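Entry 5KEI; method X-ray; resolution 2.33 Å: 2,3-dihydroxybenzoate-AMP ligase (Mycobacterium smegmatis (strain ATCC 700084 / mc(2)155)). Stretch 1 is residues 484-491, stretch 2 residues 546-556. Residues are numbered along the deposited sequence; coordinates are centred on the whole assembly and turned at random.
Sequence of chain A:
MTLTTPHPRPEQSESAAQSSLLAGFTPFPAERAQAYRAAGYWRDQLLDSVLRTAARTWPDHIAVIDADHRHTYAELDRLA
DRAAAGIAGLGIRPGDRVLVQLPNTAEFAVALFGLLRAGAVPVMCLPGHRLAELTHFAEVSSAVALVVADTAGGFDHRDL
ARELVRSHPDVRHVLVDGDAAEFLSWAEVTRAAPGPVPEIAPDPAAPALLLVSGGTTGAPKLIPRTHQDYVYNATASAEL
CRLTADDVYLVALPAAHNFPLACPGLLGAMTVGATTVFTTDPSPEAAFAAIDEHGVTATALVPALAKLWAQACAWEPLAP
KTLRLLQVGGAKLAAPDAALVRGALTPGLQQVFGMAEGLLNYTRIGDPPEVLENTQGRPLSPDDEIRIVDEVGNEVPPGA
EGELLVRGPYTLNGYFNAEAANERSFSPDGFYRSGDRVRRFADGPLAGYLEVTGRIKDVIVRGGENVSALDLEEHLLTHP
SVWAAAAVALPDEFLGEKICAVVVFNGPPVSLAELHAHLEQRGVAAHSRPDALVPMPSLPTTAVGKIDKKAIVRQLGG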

ATOM      1  N   ALA A 484      -9.406 -12.449  18.263  1.00 42.54           N
ATOM      2  CA  ALA A 484      -9.477 -11.009  18.544  1.00 39.60           C
ATOM      3  C   ALA A 484      -8.827 -10.725  19.906  1.00 42.71           C
ATOM      4  O   ALA A 484      -8.771 -11.612  20.756  1.00 43.73           O
ATOM      5  CB  ALA A 484     -10.920 -10.527  18.530  1.00 34.23           C
ATOM      6  N   ALA A 485      -8.329  -9.509  20.118  1.00 43.52           N
ATOM      7  CA  ALA A 485      -7.686  -9.166  21.391  1.00 36.31           C
ATOM      8  C   ALA A 485      -7.958  -7.724  21.782  1.00 38.23           C
ATOM      9  O   ALA A 485      -8.053  -6.854  20.921  1.00 45.65           O
ATOM     10  CB  ALA A 485      -6.186  -9.407  21.322  1.00 31.06           C
ATOM     11  N   ALA A 486      -8.081  -7.471  23.081  1.00 36.86           N
ATOM     12  CA  ALA A 486      -8.198  -6.104  23.593  1.00 41.20           C
ATOM     13  C   ALA A 486      -7.366  -5.905  24.872  1.00 38.24           C
ATOM     14  O   ALA A 486      -7.591  -6.565  25.880  1.00 38.51           O
ATOM     15  CB  ALA A 486      -9.655  -5.757  23.848  1.00 40.78           C
ATOM     16  N   ALA A 487      -6.384  -5.010  24.807  1.00 37.73           N
ATOM     17  CA  ALA A 487      -5.588  -4.660  25.977  1.00 36.86           C
ATOM     18  C   ALA A 487      -6.283  -3.500  26.662  1.00 41.21           C
ATOM     19  O   ALA A 487      -6.489  -2.440  26.070  1.00 45.00           O
ATOM     20  CB  ALA A 487      -4.147  -4.298  25.594  1.00 29.07           C
ATOM     21  N   VAL A 488      -6.683  -3.719  27.903  1.00 35.59           N
ATOM     22  CA  VAL A 488      -7.501  -2.754  28.608  1.00 35.87           C
ATOM     23  C   VAL A 488      -6.789  -2.313  29.899  1.00 42.39           C
ATOM     24  O   VAL A 488      -6.012  -3.075  30.492  1.00 38.73           O
ATOM     25  CB  VAL A 488      -8.893  -3.356  28.908  1.00 38.46           C
ATOM     26  CG1 VAL A 488      -9.821  -2.303  29.388  1.00 47.17           C
ATOM     27  CG2 VAL A 488      -9.473  -3.998  27.643  1.00 39.21           C
ATOM     28  N   ALA A 489      -7.041  -1.073  30.306  1.00 43.09           N
ATOM     29  CA  ALA A 489      -6.467  -0.508  31.518  1.00 42.02           C
ATOM     30  C   ALA A 489      -7.423  -0.666  32.690  1.00 43.44           C
ATOM     31  O   ALA A 489      -8.589  -0.279  32.609  1.00 47.65           O
ATOM     32  CB  ALA A 489      -6.124   0.969  31.312  1.00 39.40           C
ATOM     33  N   LEU A 490      -6.920  -1.252  33.773  1.00 42.01           N
ATOM     34  CA  LEU A 490      -7.666  -1.339  35.022  1.00 41.94           C
ATOM     35  C   LEU A 490      -6.915  -0.605  36.122  1.00 44.29           C
ATOM     36  O   LEU A 490      -5.690  -0.717  36.205  1.00 43.30           O
ATOM     37  CB  LEU A 490      -7.878  -2.792  35.408  1.00 40.77           C
ATOM     38  CG  LEU A 490      -8.708  -3.561  34.390  1.00 46.76           C
ATOM     39  CD1 LEU A 490      -8.611  -5.031  34.709  1.00 57.82           C
ATOM     40  CD2 LEU A 490     -10.147  -3.087  34.397  1.00 38.01           C
ATOM     41  N   PRO A 491      -7.637   0.190  36.936  1.00 49.04           N
ATOM     42  CA  PRO A 491      -7.074   0.826  38.131  1.00 42.33           C
ATOM     43  C   PRO A 491      -6.423  -0.197  39.033  1.00 43.74           C
ATOM     44  O   PRO A 491      -7.030  -1.223  39.344  1.00 46.42           O
ATOM     45  CB  PRO A 491      -8.296   1.449  38.794  1.00 43.17           C
ATOM     46  CG  PRO A 491      -9.131   1.845  37.635  1.00 45.84           C
ATOM     47  CD  PRO A 491      -8.986   0.709  36.647  1.00 46.77           C
ATOM     48  N   LYS A 546     -14.828  -0.260  16.285  1.00 54.78           N
ATOM     49  CA  LYS A 546     -13.710  -0.207  17.209  1.00 54.91           C
ATOM     50  C   LYS A 546     -14.135  -0.839  18.545  1.00 53.65           C
ATOM     51  O   LYS A 546     -15.263  -0.645  19.008  1.00 52.98           O
ATOM     52  CB  LYS A 546     -13.243   1.244  17.374  1.00 49.61           C
ATOM     53  CG  LYS A 546     -12.530   1.551  18.659  1.00 53.34           C
ATOM     54  CD  LYS A 546     -12.370   3.057  18.840  1.00 55.88           C
ATOM     55  CE  LYS A 546     -12.434   3.448  20.318  1.00 56.61           C
ATOM     56  NZ  LYS A 546     -12.149   4.897  20.537  1.00 57.45           N
ATOM     57  N   ILE A 547     -13.244  -1.630  19.129  1.00 45.55           N
ATOM     58  CA  ILE A 547     -13.536  -2.331  20.367  1.00 52.63           C
ATOM     59  C   ILE A 547     -14.009  -1.330  21.413  1.00 51.78           C
ATOM     60  O   ILE A 547     -13.401  -0.274  21.563  1.00 53.31           O
ATOM     61  CB  ILE A 547     -12.294  -3.107  20.864  1.00 53.11           C
ATOM     62  CG1 ILE A 547     -11.830  -4.101  19.784  1.00 47.45           C
ATOM     63  CG2 ILE A 547     -12.596  -3.811  22.173  1.00 48.29           C
ATOM     64  CD1 ILE A 547     -10.555  -4.876  20.128  1.00 39.36           C
ATOM     65  N   ASP A 548     -15.120  -1.626  22.092  1.00 52.82           N
ATOM     66  CA  ASP A 548     -15.659  -0.714  23.114  1.00 54.64           C
ATOM     67  C   ASP A 548     -15.012  -0.984  24.477  1.00 52.72           C
ATOM     68  O   ASP A 548     -15.570  -1.686  25.313  1.00 55.31           O
ATOM     69  CB  ASP A 548     -17.189  -0.840  23.212  1.00 53.17           C
ATOM     70  CG  ASP A 548     -17.825   0.274  24.059  1.00 56.56           C
ATOM     71  OD1 ASP A 548     -17.088   1.141  24.584  1.00 56.76           O
ATOM     72  OD2 ASP A 548     -19.071   0.297  24.176  1.00 52.00           O
ATOM     73  N   LYS A 549     -13.834  -0.411  24.686  1.00 46.42           N
ATOM     74  CA  LYS A 549     -13.007  -0.748  25.833  1.00 54.95           C
ATOM     75  C   LYS A 549     -13.564  -0.184  27.131  1.00 58.11           C
ATOM     76  O   LYS A 549     -13.415  -0.794  28.184  1.00 60.12           O
ATOM     77  CB  LYS A 549     -11.575  -0.254  25.619  1.00 54.08           C
ATOM     78  CG  LYS A 549     -10.863  -0.942  24.471  1.00 47.69           C
ATOM     79  CD  LYS A 549      -9.408  -0.536  24.389  1.00 43.30           C
ATOM     80  CE  LYS A 549      -8.628  -1.483  23.479  1.00 41.76           C
ATOM     81  NZ  LYS A 549      -7.173  -1.134  23.442  1.00 46.28           N
ATOM     82  N   LYS A 550     -14.203   0.976  27.056  1.00 58.36           N
ATOM     83  CA  LYS A 550     -14.811   1.569  28.232  1.00 57.64           C
ATOM     84  C   LYS A 550     -15.895   0.632  28.742  1.00 62.07           C
ATOM     85  O   LYS A 550     -16.153   0.553  29.941  1.00 66.73           O
ATOM     86  CB  LYS A 550     -15.382   2.955  27.914  1.00 58.82           C
ATOM     87  CG  LYS A 550     -14.602   3.694  26.834  1.00 66.93           C
ATOM     88  CD  LYS A 550     -14.919   5.190  26.795  1.00 68.34           C
ATOM     89  CE  LYS A 550     -14.086   5.981  27.801  1.00 61.92           C
ATOM     90  NZ  LYS A 550     -12.628   5.998  27.464  1.00 52.29           N
ATOM     91  N   ALA A 551     -16.514  -0.093  27.817  1.00 59.21           N
ATOM     92  CA  ALA A 551     -17.539  -1.061  28.166  1.00 61.36           C
ATOM     93  C   ALA A 551     -16.914  -2.306  28.783  1.00 68.28           C
ATOM     94  O   ALA A 551     -17.426  -2.838  29.768  1.00 70.87           O
ATOM     95  CB  ALA A 551     -18.356  -1.430  26.946  1.00 61.48           C
ATOM     96  N   ILE A 552     -15.812  -2.768  28.193  1.00 64.07           N
ATOM     97  CA  ILE A 552     -15.078  -3.921  28.711  1.00 64.16           C
ATOM     98  C   ILE A 552     -14.584  -3.654  30.140  1.00 65.34           C
ATOM     99  O   ILE A 552     -14.553  -4.565  30.968  1.00 67.59           O
ATOM    100  CB  ILE A 552     -13.883  -4.294  27.794  1.00 57.92           C
ATOM    101  CG1 ILE A 552     -14.376  -4.697  26.401  1.00 52.55           C
ATOM    102  CG2 ILE A 552     -13.057  -5.419  28.391  1.00 42.86           C
ATOM    103  CD1 ILE A 552     -13.269  -5.161  25.474  1.00 43.23           C
ATOM    104  N   VAL A 553     -14.221  -2.404  30.429  1.00 61.34           N
ATOM    105  CA  VAL A 553     -13.852  -2.013  31.789  1.00 65.15           C
ATOM    106  C   VAL A 553     -15.034  -2.195  32.750  1.00 74.04           C
ATOM    107  O   VAL A 553     -14.934  -2.957  33.715  1.00 74.30           O
ATOM    108  CB  VAL A 553     -13.362  -0.562  31.860  1.00 62.13           C
ATOM    109  CG1 VAL A 553     -13.396  -0.064  33.295  1.00 66.18           C
ATOM    110  CG2 VAL A 553     -11.960  -0.450  31.303  1.00 56.32           C
ATOM    111  N   ARG A 554     -16.159  -1.528  32.474  1.00 73.23           N
ATOM    112  CA  ARG A 554     -17.377  -1.698  33.280  1.00 74.04           C
ATOM    113  C   ARG A 554     -17.951  -3.119  33.177  1.00 77.34           C
ATOM    114  O   ARG A 554     -19.158  -3.310  33.013  1.00 77.70           O
ATOM    115  CB  ARG A 554     -18.459  -0.687  32.881  1.00 73.77           C
ATOM    116  CG  ARG A 554     -18.010   0.763  32.747  1.00 71.85           C
ATOM    117  CD  ARG A 554     -19.012   1.585  31.916  1.00 80.79           C
ATOM    118  NE  ARG A 554     -20.366   1.018  31.920  1.00 87.19           N
ATOM    119  CZ  ARG A 554     -21.046   0.677  30.824  1.00 83.57           C
ATOM    120  NH1 ARG A 554     -20.506   0.850  29.624  1.00 75.37           N
ATOM    121  NH2 ARG A 554     -22.271   0.160  30.923  1.00 84.21           N
ATOM    122  N   GLN A 555     -17.063  -4.104  33.243  1.00 74.63           N
ATOM    123  CA  GLN A 555     -17.390  -5.502  33.481  1.00 76.96           C
ATOM    124  C   GLN A 555     -16.187  -6.067  34.221  1.00 77.27           C
ATOM    125  O   GLN A 555     -15.644  -5.433  35.138  1.00 76.69           O
ATOM    126  CB  GLN A 555     -17.630  -6.286  32.183  1.00 68.98           C
ATOM    127  CG  GLN A 555     -18.479  -5.594  31.131  1.00 71.77           C
ATOM    128  CD  GLN A 555     -18.501  -6.331  29.799  1.00 71.99           C
ATOM    129  OE1 GLN A 555     -18.118  -7.498  29.712  1.00 73.03           O
ATOM    130  NE2 GLN A 555     -18.951  -5.646  28.752  1.00 68.79           N
ATOM    131  N   LEU A 556     -15.777  -7.257  33.798  1.00 78.73           N
ATOM    132  CA  LEU A 556     -14.445  -7.780  34.080  1.00 79.96           C
ATOM    133  C   LEU A 556     -14.138  -7.830  35.582  1.00 78.92           C
ATOM    134  O   LEU A 556     -13.277  -8.592  36.030  1.00 75.27           O
ATOM    135  CB  LEU A 556     -13.407  -6.924  33.348  1.00 74.59           C
ATOM    136  CG  LEU A 556     -12.006  -7.496  33.124  1.00 72.44           C
ATOM    137  CD1 LEU A 556     -11.406  -6.867  31.872  1.00 62.95           C
ATOM    138  CD2 LEU A 556     -11.086  -7.309  34.328  1.00 75.71           C
TER

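The one hydrogen bond across this otherwise apolar contact is made by a lysine: K549 NZ donates to the backbone carbonyl of A487, with NZ to O at 3.0 Å. Its chi angles (-65°, -174°, 166°, -177°) describe an m first torsion followed by three t torsions, so the chain is nearly fully extended and carries the ammonium to the strand. On the way it passes the methyl of A486, CE of K549 lying 4.4 Å from CB of A486.

The helix 549-553 crosses strand 485-491 at -51°, with axes 8.5 Å apart at closest approach. Apolar side chains of both stretches meet in the contact. A486 and V488, two residues apart on the strand, both point toward the second stretch. CB of A486 meets CG2 of I547 at 3.9 Å and CD1 of I552 at 4.0 Å. V488, in the t rotamer, spreads its two methyls: CG2 lies 3.9 Å from CG2 of I552, while CG1 packs closer, 3.4 Å from CG2 of V553.

L490 differs. Its CA-to-CB bond points sideways, but the end of the side chain comes nearer, and CD1 reaches within 3.4 Å of CD2 of L556, beyond the helix. Together the stretches bury 453 Å², both sides summed.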